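Local coordinates for hypothetical protein (Staphylococcus aureus subsp. aureus, PDB 2IL5), which is of unknown function but belongs to the Activator of Hsp90 ATPase homolog 1-like family of the Bet v 1-like clan, at residues 18-23 with 118-123; 48-53 with 63-68; 57-62 with 81-86; 40-45 with 159-164. One frame throughout, in Å; residues are numbered along the deposited sequence.

Contact 1. Residues 18-23 with 118-123; sequences IEKLYK and TQMLFY
The shortest sound polar bond between residues 18-23 and 118-123 runs from Met120 N to Lys20 O, 2.7 Å long and nearly straight at the hydrogen (175°); Lys20 N answers it with a bond to Met120 O. Ile18 with Phe122 and Tyr22 with Thr118 repeat this reciprocal pairing, making three antiparallel hydrogen-bonded pairs. Glu19-Leu121 and Leu21-Gln119 are the non-hydrogen-bonded pairs between them.

On the face carrying Ile18, Lys20, Tyr22, Thr118, Met120 and Phe122, the selenomethionine Met120 sends CG anti to its backbone N (chi1 -176°). Its SE reaches the edge of the Tyr22 ring, near the ring plane and 4.2 Å from CE1, and its CE comes to 3.9 Å from Lys20 CG. The end of Lys20 leads away from this strand pair to a salt bridge with Glu155. Ile18 CB approaches Phe122 CD2 obliquely at 4.0 Å. As in the helix-grip fold of Bet v 1-like proteins, this face is covered by the long C-terminal helix 136-166, whose Phe158 touches Tyr22, Met120 and Phe122.

On the other face, the extended Glu19 and Gln119 bring OE2 and NE2 together in a modelled bond that is too short to be relied on in detail; the carboxylate and amide planes stand 42° apart. Leu121 CD2 lies alongside Glu19 CG at 3.6 Å, and Leu21 CD2 beside Gln119 CG at 3.8 Å.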
# COMPACT_ATOMS: atom_id res chain seq x y z
N ILE A 18 -4.35 -6.51 7.55
CA ILE A 18 -4.41 -7.66 6.64
C ILE A 18 -3.27 -8.64 6.91
O ILE A 18 -2.11 -8.24 7.01
CB ILE A 18 -4.44 -7.23 5.12
CG1 ILE A 18 -5.73 -6.43 4.81
CG2 ILE A 18 -4.30 -8.47 4.22
CD1 ILE A 18 -5.85 -5.92 3.38
N GLU A 19 -3.61 -9.92 7.05
CA GLU A 19 -2.60 -10.99 7.13
C GLU A 19 -2.64 -11.86 5.86
O GLU A 19 -3.71 -12.35 5.48
CB GLU A 19 -2.83 -11.88 8.36
CG GLU A 19 -1.90 -13.09 8.39
CD GLU A 19 -2.11 -14.00 9.58
OE1 GLU A 19 -3.13 -13.88 10.29
OE2 GLU A 19 -1.22 -14.84 9.82
N LYS A 20 -1.49 -12.01 5.22
CA LYS A 20 -1.34 -12.97 4.10
C LYS A 20 -0.25 -14.00 4.38
O LYS A 20 0.81 -13.66 4.90
CB LYS A 20 -1.00 -12.25 2.81
CG LYS A 20 -2.08 -11.32 2.30
CD LYS A 20 -3.27 -12.13 1.87
CE LYS A 20 -4.42 -11.23 1.49
NZ LYS A 20 -5.53 -12.07 0.96
N LEU A 21 -0.52 -15.26 4.02
CA LEU A 21 0.46 -16.37 4.06
C LEU A 21 0.86 -16.80 2.64
O LEU A 21 0.02 -17.19 1.84
CB LEU A 21 -0.11 -17.57 4.83
CG LEU A 21 -0.48 -17.40 6.32
CD1 LEU A 21 -1.17 -18.66 6.85
CD2 LEU A 21 0.71 -17.08 7.19
N TYR A 22 2.14 -16.68 2.32
CA TYR A 22 2.65 -17.06 1.01
C TYR A 22 3.67 -18.15 1.17
O TYR A 22 4.28 -18.27 2.23
CB TYR A 22 3.32 -15.86 0.32
CG TYR A 22 2.39 -14.70 0.13
CD1 TYR A 22 2.63 -13.47 0.76
CD2 TYR A 22 1.25 -14.84 -0.67
CE1 TYR A 22 1.75 -12.40 0.58
CE2 TYR A 22 0.38 -13.80 -0.85
CZ TYR A 22 0.63 -12.57 -0.22
OH TYR A 22 -0.25 -11.54 -0.44
N LYS A 23 3.86 -18.92 0.10
CA LYS A 23 4.92 -19.90 -0.01
C LYS A 23 6.29 -19.26 -0.30
O LYS A 23 7.33 -19.86 -0.05
CB LYS A 23 4.59 -20.91 -1.12
CG LYS A 23 4.53 -20.24 -2.50
CD LYS A 23 4.20 -21.19 -3.61
CE LYS A 23 3.91 -20.40 -4.87
NZ LYS A 23 2.98 -21.13 -5.78
N THR A 118 6.62 -16.91 3.83
CA THR A 118 6.37 -15.72 4.65
C THR A 118 4.95 -15.53 5.12
O THR A 118 3.99 -15.80 4.39
CB THR A 118 7.01 -14.42 4.05
OG1 THR A 118 6.22 -13.22 4.32
CG2 THR A 118 7.24 -14.57 2.62
N GLN A 119 4.84 -15.10 6.38
CA GLN A 119 3.67 -14.41 6.89
C GLN A 119 3.82 -12.89 6.72
O GLN A 119 4.76 -12.28 7.22
CB GLN A 119 3.48 -14.71 8.37
CG GLN A 119 2.24 -14.11 8.97
CD GLN A 119 2.16 -14.35 10.45
OE1 GLN A 119 3.18 -14.46 11.13
NE2 GLN A 119 0.94 -14.41 10.98
N MSE A 120 2.86 -12.29 6.03
CA MSE A 120 2.90 -10.87 5.81
C MSE A 120 1.78 -10.23 6.58
O MSE A 120 0.61 -10.53 6.34
CB MSE A 120 2.81 -10.54 4.33
CG MSE A 120 2.95 -9.05 4.02
SE MSE A 120 2.58 -8.62 2.15
CE MSE A 120 0.65 -8.54 2.14
N LEU A 121 2.17 -9.34 7.50
CA LEU A 121 1.27 -8.58 8.34
C LEU A 121 1.28 -7.08 7.95
O LEU A 121 2.27 -6.34 8.12
CB LEU A 121 1.57 -8.82 9.81
CG LEU A 121 1.57 -10.29 10.26
CD1 LEU A 121 2.24 -10.46 11.63
CD2 LEU A 121 0.15 -10.86 10.26
N PHE A 122 0.14 -6.67 7.40
CA PHE A 122 -0.02 -5.34 6.83
C PHE A 122 -0.93 -4.50 7.70
O PHE A 122 -2.04 -4.93 8.02
CB PHE A 122 -0.55 -5.47 5.36
CG PHE A 122 -1.03 -4.14 4.75
CD1 PHE A 122 -0.12 -3.28 4.11
CD2 PHE A 122 -2.40 -3.78 4.78
CE1 PHE A 122 -0.58 -2.11 3.51
CE2 PHE A 122 -2.88 -2.61 4.20
CZ PHE A 122 -1.98 -1.77 3.55
N TYR A 123 -0.47 -3.31 8.06
CA TYR A 123 -1.29 -2.34 8.79
C TYR A 123 -1.38 -1.04 8.00
O TYR A 123 -0.38 -0.59 7.50
CB TYR A 123 -0.65 -2.06 10.16
CG TYR A 123 -1.23 -0.85 10.86
CD1 TYR A 123 -2.41 -0.94 11.58
CD2 TYR A 123 -0.59 0.40 10.81
CE1 TYR A 123 -2.96 0.19 12.27
CE2 TYR A 123 -1.10 1.51 11.49
CZ TYR A 123 -2.30 1.39 12.23
OH TYR A 123 -2.85 2.49 12.87

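Contact 2. Residues 48-53 with 63-68; sequences RTNKEI and YRIVDQ
Strands 50-53 and 63-68 run antiparallel at 173°, but Lys51 and Glu52 both face Val66, a classic beta bulge that shifts the register by one residue. Val66 O takes a 2.8 Å bond from Lys51 N and a weak one of 3.3 Å from Glu52 N, while Val66 N donates to Glu52 O.

The two branches of Val66 divide between the bulge residues: CG1 lies 3.8 Å from Lys51 CB, and CG2 3.9 Å from Glu52 CB. Glu52 CG lies beside the backbone N (chi1 -54°) and the chain is extended beyond it; OE1 forms a salt bridge with Arg64 NH2 at 2.8 Å. It meets the guanidinium at its edge, although the carboxylate plane is turned 47° from that of the guanidinium. The two strands form the beta hairpin 50-55/62-68, the first of which is an outermost strand of the sheet in this chain.

On the opposite face Ile53 and Ile65 lie side by side, their CG1 atoms 4.0 Å apart. At the open end of the hairpin, away from its turn, Thr49 OG1 donates to the syn side of Asp67 OD1 at 2.7 Å. Two hydroxyls grip that oxygen of the buried Asp67, the second being Thr45 OG1, which is also hydrogen-bonded to Asn50 ND2.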
# COMPACT_ATOMS: atom_id res chain seq x y z
N ARG A 48 0.72 -2.03 -17.42
CA ARG A 48 0.07 -1.35 -18.54
C ARG A 48 -0.42 0.05 -18.30
O ARG A 48 -0.48 0.83 -19.24
CB ARG A 48 -1.03 -2.20 -19.16
CG ARG A 48 -0.45 -3.14 -20.17
CD ARG A 48 -1.49 -4.04 -20.79
NE ARG A 48 -2.18 -3.48 -21.95
CZ ARG A 48 -1.64 -3.29 -23.16
NH1 ARG A 48 -2.37 -2.82 -24.15
NH2 ARG A 48 -0.36 -3.56 -23.37
N THR A 49 -0.81 0.37 -17.07
CA THR A 49 -1.32 1.70 -16.78
C THR A 49 -0.24 2.66 -16.22
O THR A 49 -0.44 3.88 -16.19
CB THR A 49 -2.53 1.65 -15.86
OG1 THR A 49 -2.18 0.99 -14.63
CG2 THR A 49 -3.69 0.91 -16.58
N ASN A 50 0.90 2.11 -15.80
CA ASN A 50 1.94 2.98 -15.26
C ASN A 50 2.50 3.98 -16.28
O ASN A 50 2.90 3.59 -17.40
CB ASN A 50 3.07 2.18 -14.62
CG ASN A 50 3.98 3.06 -13.78
OD1 ASN A 50 5.17 3.15 -14.06
ND2 ASN A 50 3.41 3.73 -12.74
N LYS A 51 2.53 5.25 -15.87
CA LYS A 51 3.03 6.36 -16.68
C LYS A 51 4.45 6.71 -16.27
O LYS A 51 5.35 6.76 -17.10
CB LYS A 51 2.17 7.59 -16.44
CG LYS A 51 0.95 7.70 -17.25
CD LYS A 51 0.54 9.15 -17.30
CE LYS A 51 1.31 9.92 -18.39
NZ LYS A 51 1.04 9.42 -19.80
N GLU A 52 4.62 7.00 -14.99
CA GLU A 52 5.94 7.19 -14.38
C GLU A 52 5.98 6.46 -13.06
O GLU A 52 4.99 6.43 -12.32
CB GLU A 52 6.24 8.66 -14.06
CG GLU A 52 6.10 9.68 -15.18
CD GLU A 52 6.26 11.12 -14.64
OE1 GLU A 52 6.99 11.31 -13.64
OE2 GLU A 52 5.65 12.04 -15.23
N ILE A 53 7.15 5.91 -12.76
CA ILE A 53 7.52 5.54 -11.40
C ILE A 53 8.98 5.94 -11.10
O ILE A 53 9.91 5.56 -11.81
CB ILE A 53 7.26 4.03 -11.11
CG1 ILE A 53 7.71 3.67 -9.68
CG2 ILE A 53 7.91 3.16 -12.22
CD1 ILE A 53 7.23 2.36 -9.17
N TYR A 63 9.15 8.31 -3.14
CA TYR A 63 8.69 7.62 -4.31
C TYR A 63 7.56 8.42 -4.95
O TYR A 63 6.81 9.13 -4.26
CB TYR A 63 8.29 6.16 -4.03
CG TYR A 63 7.01 6.04 -3.26
CD1 TYR A 63 7.01 6.01 -1.86
CD2 TYR A 63 5.78 6.01 -3.92
CE1 TYR A 63 5.82 5.93 -1.14
CE2 TYR A 63 4.59 5.94 -3.24
CZ TYR A 63 4.60 5.89 -1.85
OH TYR A 63 3.39 5.83 -1.18
N ARG A 64 7.47 8.31 -6.29
CA ARG A 64 6.43 8.98 -7.04
C ARG A 64 5.87 8.10 -8.18
O ARG A 64 6.58 7.75 -9.12
CB ARG A 64 6.95 10.30 -7.59
CG ARG A 64 5.89 11.11 -8.24
CD ARG A 64 6.47 12.35 -8.87
NE ARG A 64 5.40 13.24 -9.33
CZ ARG A 64 5.05 13.37 -10.60
NH1 ARG A 64 4.07 14.18 -10.96
NH2 ARG A 64 5.71 12.68 -11.53
N ILE A 65 4.59 7.74 -8.06
CA ILE A 65 3.91 6.88 -9.03
C ILE A 65 2.81 7.69 -9.73
O ILE A 65 1.96 8.32 -9.06
CB ILE A 65 3.30 5.64 -8.36
CG1 ILE A 65 4.41 4.81 -7.70
CG2 ILE A 65 2.46 4.85 -9.38
CD1 ILE A 65 3.95 3.64 -6.83
N VAL A 66 2.87 7.70 -11.06
CA VAL A 66 1.84 8.30 -11.92
C VAL A 66 1.13 7.18 -12.70
O VAL A 66 1.75 6.44 -13.46
CB VAL A 66 2.46 9.34 -12.87
CG1 VAL A 66 1.42 10.06 -13.65
CG2 VAL A 66 3.32 10.33 -12.08
N ASP A 67 -0.17 7.03 -12.47
CA ASP A 67 -0.94 5.92 -13.00
C ASP A 67 -2.03 6.47 -13.91
O ASP A 67 -2.80 7.37 -13.51
CB ASP A 67 -1.57 5.09 -11.87
CG ASP A 67 -2.16 3.78 -12.37
OD1 ASP A 67 -1.42 2.96 -12.97
OD2 ASP A 67 -3.36 3.55 -12.16
N GLN A 68 -2.08 5.92 -15.13
CA GLN A 68 -3.08 6.23 -16.14
C GLN A 68 -4.48 5.69 -15.81
O GLN A 68 -4.69 4.49 -15.69
CB GLN A 68 -2.63 5.70 -17.50
CG GLN A 68 -3.44 6.19 -18.70
CD GLN A 68 -3.32 7.68 -18.90
OE1 GLN A 68 -4.25 8.44 -18.60
NE2 GLN A 68 -2.17 8.11 -19.39

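Contact 3. Residues 57-62 with 81-86; sequences VKEGGK and YESLVM
Glu59 reaches along the backbone of residues 82-84 from a type II beta turn, Lys58 to Gly61, in the link between strands 50-55 and 62-68 of the antiparallel sheet. Its CB lies 3.8 Å from Glu82 O, and CG, set beside its own backbone N (chi1 -66°), is slightly nearer to that carbonyl at 3.6 Å. CD still rests near the same oxygen. At the tip, OE2 accepts a hydrogen bond from Leu84 N through its anti lone pair; the bond is fairly long at 3.2 Å but straight, with 171° at the hydrogen. The side chain therefore bridges the Glu82-Ser83 step of strand 74-85, where both residues face Lys91 in a classic beta bulge.

The turn itself is fastened to Tyr81 by two backbone bonds. Gly60 N donates to Tyr81 O at 2.7 Å, and Tyr81 N donates to Gly61 O at 3.0 Å. Gly60 adopts the positive phi (81°) expected at the third position of a type II turn, and Gly61 N closes the turn on Lys58 O.

The Tyr81 side chain runs past the turn toward Val57. Its CB approaches Lys58 O at 3.4 Å. Farther out, Val57 CG1 stands over one face of the ring, displaced toward the rim, while Val57 CG2 touches CE2 at 3.8 Å. The phenol hydroxyl continues to a weak hydrogen bond with Trp33 O. Leu84, just after the bulge, points toward the turn: its CD1 packs against Val57 CG1 and lies against the backbone of Lys58, 3.5 Å from CA.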
# COMPACT_ATOMS: atom_id res chain seq x y z
N VAL A 57 14.62 4.08 -2.80
CA VAL A 57 14.35 3.10 -1.74
C VAL A 57 15.44 3.08 -0.66
O VAL A 57 16.26 2.17 -0.59
CB VAL A 57 13.99 1.68 -2.31
CG1 VAL A 57 13.49 0.73 -1.19
CG2 VAL A 57 12.90 1.79 -3.38
N LYS A 58 15.42 4.13 0.17
CA LYS A 58 16.19 4.23 1.42
C LYS A 58 15.32 5.00 2.40
O LYS A 58 14.32 5.62 1.99
CB LYS A 58 17.53 4.94 1.23
CG LYS A 58 17.39 6.36 0.67
CD LYS A 58 18.55 7.24 1.07
CE LYS A 58 18.71 8.42 0.09
NZ LYS A 58 19.62 8.10 -1.08
N GLU A 59 15.69 4.98 3.69
CA GLU A 59 14.96 5.69 4.73
C GLU A 59 15.00 7.20 4.45
O GLU A 59 16.07 7.76 4.17
CB GLU A 59 15.49 5.32 6.11
CG GLU A 59 15.22 3.85 6.47
CD GLU A 59 15.55 3.51 7.92
OE1 GLU A 59 16.26 4.32 8.59
OE2 GLU A 59 15.12 2.42 8.39
N GLY A 60 13.83 7.86 4.48
CA GLY A 60 13.72 9.28 4.10
C GLY A 60 13.65 9.54 2.60
O GLY A 60 13.54 10.69 2.16
N GLY A 61 13.74 8.47 1.81
CA GLY A 61 13.66 8.58 0.36
C GLY A 61 12.24 8.68 -0.20
O GLY A 61 11.32 8.07 0.32
N LYS A 62 12.08 9.43 -1.29
CA LYS A 62 10.78 9.64 -1.91
C LYS A 62 10.44 8.61 -2.99
O LYS A 62 11.33 8.08 -3.67
CB LYS A 62 10.71 11.05 -2.50
CG LYS A 62 9.37 11.35 -3.23
CD LYS A 62 9.32 12.75 -3.83
CE LYS A 62 8.17 12.86 -4.80
NZ LYS A 62 8.20 14.17 -5.52
N TYR A 81 9.65 6.51 2.22
CA TYR A 81 10.00 5.37 3.05
C TYR A 81 10.46 5.88 4.40
O TYR A 81 11.33 6.72 4.48
CB TYR A 81 11.09 4.57 2.39
CG TYR A 81 10.62 3.87 1.16
CD1 TYR A 81 9.89 2.68 1.28
CD2 TYR A 81 10.85 4.41 -0.13
CE1 TYR A 81 9.45 2.01 0.17
CE2 TYR A 81 10.40 3.78 -1.25
CZ TYR A 81 9.70 2.56 -1.09
OH TYR A 81 9.24 1.85 -2.17
N GLU A 82 9.84 5.43 5.48
CA GLU A 82 10.29 5.87 6.77
C GLU A 82 11.24 4.84 7.39
O GLU A 82 12.20 5.17 8.02
CB GLU A 82 9.11 6.20 7.69
CG GLU A 82 8.16 7.12 7.02
CD GLU A 82 7.49 8.09 7.93
OE1 GLU A 82 6.29 7.87 8.20
OE2 GLU A 82 8.15 9.08 8.36
N SER A 83 10.94 3.58 7.16
CA SER A 83 11.66 2.52 7.79
C SER A 83 11.77 1.37 6.80
O SER A 83 10.78 0.97 6.19
CB SER A 83 10.93 2.10 9.05
OG SER A 83 11.76 1.24 9.80
N LEU A 84 13.00 0.88 6.62
CA LEU A 84 13.34 -0.23 5.72
C LEU A 84 14.27 -1.18 6.46
O LEU A 84 15.47 -0.92 6.60
CB LEU A 84 14.05 0.28 4.45
CG LEU A 84 13.17 1.08 3.48
CD1 LEU A 84 13.97 1.78 2.45
CD2 LEU A 84 12.13 0.17 2.80
N VAL A 85 13.73 -2.27 6.98
CA VAL A 85 14.60 -3.27 7.49
C VAL A 85 14.51 -4.56 6.66
O VAL A 85 13.43 -5.14 6.47
CB VAL A 85 14.67 -3.32 9.08
CG1 VAL A 85 13.55 -2.50 9.78
CG2 VAL A 85 14.96 -4.74 9.68
N MSE A 86 15.67 -4.92 6.09
CA MSE A 86 15.83 -6.03 5.14
C MSE A 86 15.12 -7.33 5.46
O MSE A 86 15.41 -7.96 6.48
CB MSE A 86 17.29 -6.34 4.95
CG MSE A 86 17.53 -7.27 3.78
SE MSE A 86 19.27 -8.10 3.78
CE MSE A 86 20.44 -6.54 4.07

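Contact 4. Residues 40-45 with 159-164; sequences KQWFMT and DKMYHV
Met161, a selenomethionine on the long helix 136-166, lies over one face of Trp42, joining the C-terminal helix of this helix-grip type of fold to the loop after helix 36-39. The two side chains run side by side, pointing the same way. Met161 CB touches Trp42 CD2 at 3.5 Å. Met161 CG, anti to its backbone N (chi1 -176°), makes a CH-pi contact 3.7 Å from the centroid of the five-membered ring and 14° off the normal. SE then sits over the six-membered ring, 4.1 Å from its centroid and 18° off the normal, in a Met-aromatic contact.

Lys160 and Val164, before and after Met161 in the helix, extend the contact along the loop. Val164 CG2 meets Gln41 CB at 3.5 Å, and both Val164 methyls lie against one side of the Gln41 amide end. Lys160 lays its aliphatic chain against the loop: CG is 3.6 Å from Gln41 O and 3.9 Å from Trp42 CB, and the bent chain carries CE toward Thr45 O.

Behind this first shell, Phe43 CB lies over the centre of the opposite Trp42 face, 4.0 Å above the plane, so the indole is clamped between it and Met161. The Trp33 ring meets Trp42 edge-to-face. Gln41 NE2 is bonded to Asp37 O. The rotation of the buried indole is fixed further by its polar edge, where Trp42 NE1 is hydrogen-bonded to Ala32 O.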
# COMPACT_ATOMS: atom_id res chain seq x y z
N LYS A 40 6.16 -1.17 -9.81
CA LYS A 40 5.51 -0.60 -10.98
C LYS A 40 4.41 -1.49 -11.53
O LYS A 40 3.52 -1.02 -12.24
CB LYS A 40 6.55 -0.25 -12.06
CG LYS A 40 6.80 -1.26 -13.14
CD LYS A 40 7.61 -0.62 -14.26
CE LYS A 40 6.82 0.47 -14.97
NZ LYS A 40 7.44 0.91 -16.27
N GLN A 41 4.47 -2.77 -11.14
CA GLN A 41 3.54 -3.77 -11.59
C GLN A 41 2.35 -3.97 -10.67
O GLN A 41 1.38 -4.61 -11.09
CB GLN A 41 4.26 -5.11 -11.81
CG GLN A 41 5.42 -5.06 -12.79
CD GLN A 41 6.08 -6.41 -13.04
OE1 GLN A 41 5.43 -7.36 -13.49
NE2 GLN A 41 7.38 -6.50 -12.76
N TRP A 42 2.39 -3.42 -9.45
CA TRP A 42 1.32 -3.74 -8.49
C TRP A 42 0.94 -2.67 -7.50
O TRP A 42 -0.18 -2.67 -7.02
CB TRP A 42 1.65 -5.03 -7.70
CG TRP A 42 2.70 -4.87 -6.64
CD1 TRP A 42 4.05 -5.04 -6.80
CD2 TRP A 42 2.50 -4.55 -5.24
NE1 TRP A 42 4.70 -4.82 -5.59
CE2 TRP A 42 3.77 -4.53 -4.62
CE3 TRP A 42 1.36 -4.28 -4.45
CZ2 TRP A 42 3.94 -4.24 -3.25
CZ3 TRP A 42 1.53 -4.00 -3.09
CH2 TRP A 42 2.82 -3.99 -2.51
N PHE A 43 1.86 -1.80 -7.14
CA PHE A 43 1.61 -0.86 -6.04
C PHE A 43 0.97 0.41 -6.54
O PHE A 43 1.68 1.29 -7.03
CB PHE A 43 2.91 -0.54 -5.30
CG PHE A 43 2.70 0.19 -4.03
CD1 PHE A 43 2.87 1.57 -3.97
CD2 PHE A 43 2.31 -0.49 -2.88
CE1 PHE A 43 2.65 2.27 -2.77
CE2 PHE A 43 2.09 0.20 -1.68
CZ PHE A 43 2.27 1.59 -1.65
N MSE A 44 -0.36 0.49 -6.43
CA MSE A 44 -1.21 1.59 -6.93
C MSE A 44 -1.09 1.81 -8.43
O MSE A 44 -1.46 2.85 -8.95
CB MSE A 44 -0.91 2.90 -6.20
CG MSE A 44 -0.67 2.77 -4.72
SE MSE A 44 -2.30 2.94 -3.71
CE MSE A 44 -2.97 4.69 -4.29
N THR A 45 -0.55 0.82 -9.12
CA THR A 45 -0.37 0.93 -10.53
C THR A 45 -0.25 -0.47 -11.15
O THR A 45 -0.42 -1.48 -10.45
CB THR A 45 0.85 1.83 -10.79
OG1 THR A 45 0.87 2.23 -12.17
CG2 THR A 45 2.14 1.15 -10.36
N ASP A 159 -2.96 -9.44 -4.40
CA ASP A 159 -3.04 -10.62 -5.21
C ASP A 159 -2.42 -10.41 -6.62
O ASP A 159 -1.82 -11.31 -7.19
CB ASP A 159 -4.34 -11.45 -5.03
CG ASP A 159 -5.59 -10.82 -5.58
OD1 ASP A 159 -5.57 -10.22 -6.68
OD2 ASP A 159 -6.65 -11.03 -4.95
N LYS A 160 -2.43 -9.15 -7.06
CA LYS A 160 -1.54 -8.72 -8.13
C LYS A 160 -0.04 -8.84 -7.78
O LYS A 160 0.73 -9.37 -8.56
CB LYS A 160 -1.88 -7.30 -8.49
CG LYS A 160 -1.15 -6.79 -9.68
CD LYS A 160 -2.13 -6.21 -10.67
CE LYS A 160 -2.59 -4.80 -10.37
NZ LYS A 160 -3.52 -4.49 -11.56
N MSE A 161 0.36 -8.33 -6.63
CA MSE A 161 1.70 -8.56 -6.13
C MSE A 161 2.08 -10.06 -6.12
O MSE A 161 3.21 -10.41 -6.43
CB MSE A 161 1.86 -7.95 -4.72
CG MSE A 161 3.30 -8.06 -4.13
SE MSE A 161 3.22 -7.97 -2.19
CE MSE A 161 2.55 -9.73 -1.73
N TYR A 162 1.14 -10.92 -5.74
CA TYR A 162 1.39 -12.35 -5.69
C TYR A 162 1.82 -12.96 -7.06
O TYR A 162 2.77 -13.74 -7.11
CB TYR A 162 0.19 -13.09 -5.08
CG TYR A 162 0.35 -14.61 -5.13
CD1 TYR A 162 0.85 -15.32 -4.04
CD2 TYR A 162 0.01 -15.33 -6.29
CE1 TYR A 162 1.01 -16.72 -4.10
CE2 TYR A 162 0.18 -16.71 -6.35
CZ TYR A 162 0.68 -17.39 -5.25
OH TYR A 162 0.83 -18.76 -5.31
N HIS A 163 1.12 -12.60 -8.14
CA HIS A 163 1.44 -13.06 -9.49
C HIS A 163 2.71 -12.45 -10.03
O HIS A 163 3.45 -13.11 -10.73
CB HIS A 163 0.29 -12.82 -10.44
CG HIS A 163 -0.94 -13.60 -10.10
ND1 HIS A 163 -1.14 -14.89 -10.55
CD2 HIS A 163 -2.02 -13.29 -9.35
CE1 HIS A 163 -2.30 -15.33 -10.10
NE2 HIS A 163 -2.85 -14.38 -9.37
N VAL A 164 3.00 -11.20 -9.69
CA VAL A 164 4.27 -10.58 -10.08
C VAL A 164 5.42 -11.38 -9.45
O VAL A 164 6.45 -11.60 -10.09
CB VAL A 164 4.35 -9.11 -9.63
CG1 VAL A 164 5.81 -8.57 -9.69
CG2 VAL A 164 3.37 -8.23 -10.43

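Contacts 1, 2 and 3 all reach one seven-stranded antiparallel sheet, whereas contact 4 brings in helix 136-166. Contact 1 pairs the outermost strand 12-22 with 118-128; contact 2 pairs 62-68 with the other outermost strand, 50-55, and their centres lie 25 Å apart on opposite sides of the chain's centre. Contacts 2 and 3 lie inside the chain loop closed by contact 1, and contact 4 crosses it. Contact 4 touches contact 1, with Met161 CE 3.6 Å from Tyr22 OH, and contact 2 through Thr45. Contact 3, about 7 Å from contact 4 at nearest atoms, joins contact 2 through Tyr81 and Tyr63. Helix and loop thus link the two edges of the sheet.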